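Local coordinates for protein bacteriorhodopsin (Nanosalina sp., PDB 6EYU) that pumps protons inward across the membrane as a retinal-bearing xenorhodopsin of the bacteriorhodopsin-like family, at residues L90-G95 / E150-S155. Numbering follows the deposited sequence.
Sequences LTAFHG and EIAEES
Ile151 leans on Phe93 with two of its branches where the ends of helices 72-93 and 147-152 meet, at one end of the seven-helix bundle of the microbial rhodopsin fold, about 20 Å (centre to centre) from the middle of the chain. Its CG2, anti to the backbone N, reaches Phe93 CD1 at 3.8 Å, and its CD1 lies 3.9 Å from Phe93 CE1; the isoleucine meets the ring obliquely. Leu104 of helix 101-124 also packs on Phe93. Next, Ala152 meets Ala92, their CB atoms 4.2 Å apart; with so little side chain on either residue, the backbones come close, and Ala92 O sits 3.9 Å from Ala152 CA. Tyr163 of helix 157-183 touches both alanines. A type I beta turn from Ala152 to Ser155 then carries the chain off the helix. Within it Glu154 OE1 accepts a hydrogen bond from Thr98 OG1, a tie to the chain just beyond Gly95. Ser155 CB packs 3.4 Å from Gly95 C. No direct hydrogen bond joins the segments: apolar contacts hold them, while water 1 donates to Thr91 O and Ala92 O and accepts from Gly95 N, satisfying the helix end without the partner segment.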
# COMPACT_ATOMS: atom_id res chain seq x y z
N LEU A 90 -15.12 -9.23 7.87
CA LEU A 90 -15.77 -10.09 6.89
C LEU A 90 -16.60 -11.16 7.59
O LEU A 90 -17.70 -11.49 7.15
CB LEU A 90 -14.73 -10.75 5.99
CG LEU A 90 -14.08 -9.77 5.00
CD1 LEU A 90 -13.20 -10.51 4.00
CD2 LEU A 90 -15.16 -8.97 4.30
N THR A 91 -16.08 -11.67 8.70
CA THR A 91 -16.86 -12.53 9.58
C THR A 91 -18.20 -11.90 9.90
O THR A 91 -19.25 -12.52 9.74
CB THR A 91 -16.11 -12.80 10.90
OG1 THR A 91 -14.79 -13.28 10.61
CG2 THR A 91 -16.85 -13.83 11.74
N ALA A 92 -18.17 -10.67 10.41
CA ALA A 92 -19.38 -9.94 10.74
C ALA A 92 -20.27 -9.80 9.50
O ALA A 92 -21.49 -9.93 9.59
CB ALA A 92 -19.04 -8.56 11.29
N PHE A 93 -19.66 -9.51 8.36
CA PHE A 93 -20.40 -9.29 7.13
C PHE A 93 -21.02 -10.59 6.64
O PHE A 93 -21.94 -10.58 5.82
CB PHE A 93 -19.48 -8.72 6.05
CG PHE A 93 -19.15 -7.26 6.25
CD1 PHE A 93 -19.61 -6.59 7.37
CD2 PHE A 93 -18.42 -6.57 5.31
CE1 PHE A 93 -19.33 -5.25 7.56
CE2 PHE A 93 -18.13 -5.23 5.49
CZ PHE A 93 -18.59 -4.57 6.61
N HIS A 94 -20.52 -11.71 7.15
CA HIS A 94 -20.68 -13.00 6.48
C HIS A 94 -22.16 -13.36 6.36
O HIS A 94 -22.59 -13.91 5.35
CB HIS A 94 -19.93 -14.09 7.24
CG HIS A 94 -20.00 -15.43 6.58
ND1 HIS A 94 -19.59 -15.65 5.28
CD2 HIS A 94 -20.53 -16.61 7.01
CE1 HIS A 94 -19.80 -16.91 4.96
NE2 HIS A 94 -20.37 -17.51 5.99
N GLY A 95 -22.93 -13.07 7.41
CA GLY A 95 -24.32 -13.47 7.46
C GLY A 95 -25.27 -12.32 7.21
O GLY A 95 -26.49 -12.50 7.19
N GLU A 150 -23.47 -4.56 15.52
CA GLU A 150 -24.83 -4.41 15.01
C GLU A 150 -25.00 -5.18 13.71
O GLU A 150 -26.04 -5.80 13.47
CB GLU A 150 -25.14 -2.93 14.78
CG GLU A 150 -25.44 -2.16 16.05
CD GLU A 150 -25.79 -0.71 15.79
OE1 GLU A 150 -26.39 -0.42 14.74
OE2 GLU A 150 -25.42 0.15 16.62
N ILE A 151 -23.98 -5.14 12.86
CA ILE A 151 -24.04 -5.78 11.55
C ILE A 151 -23.98 -7.30 11.69
O ILE A 151 -24.66 -8.02 10.97
CB ILE A 151 -22.89 -5.32 10.64
CG1 ILE A 151 -23.09 -3.86 10.24
CG2 ILE A 151 -22.81 -6.20 9.40
CD1 ILE A 151 -21.85 -3.20 9.68
N ALA A 152 -23.24 -7.77 12.69
CA ALA A 152 -23.19 -9.19 13.01
C ALA A 152 -24.55 -9.68 13.51
O ALA A 152 -25.01 -10.75 13.12
CB ALA A 152 -22.12 -9.46 14.05
N GLU A 153 -25.21 -8.85 14.31
CA GLU A 153 -26.50 -9.21 14.89
C GLU A 153 -27.59 -9.20 13.83
O GLU A 153 -28.69 -9.71 14.04
CB GLU A 153 -26.86 -8.25 16.02
CG GLU A 153 -26.07 -8.47 17.30
CD GLU A 153 -26.39 -7.46 18.38
OE1 GLU A 153 -27.29 -6.62 18.15
OE2 GLU A 153 -25.73 -7.49 19.44
N GLU A 154 -27.25 -8.70 12.64
CA GLU A 154 -28.14 -8.78 11.49
C GLU A 154 -28.29 -10.23 11.03
O GLU A 154 -29.24 -10.57 10.32
CB GLU A 154 -27.59 -7.93 10.34
CG GLU A 154 -28.56 -6.87 9.84
CD GLU A 154 -27.89 -5.81 9.00
OE1 GLU A 154 -26.96 -6.15 8.24
OE2 GLU A 154 -28.29 -4.63 9.09
N SER A 155 -27.29 -11.05 11.34
CA SER A 155 -27.22 -12.40 10.79
C SER A 155 -27.89 -13.41 11.72
O SER A 155 -28.53 -13.03 12.70
CB SER A 155 -25.76 -12.80 10.57
OG SER A 155 -24.88 -11.99 11.33
O HOH W 1 -21.99 -12.56 9.84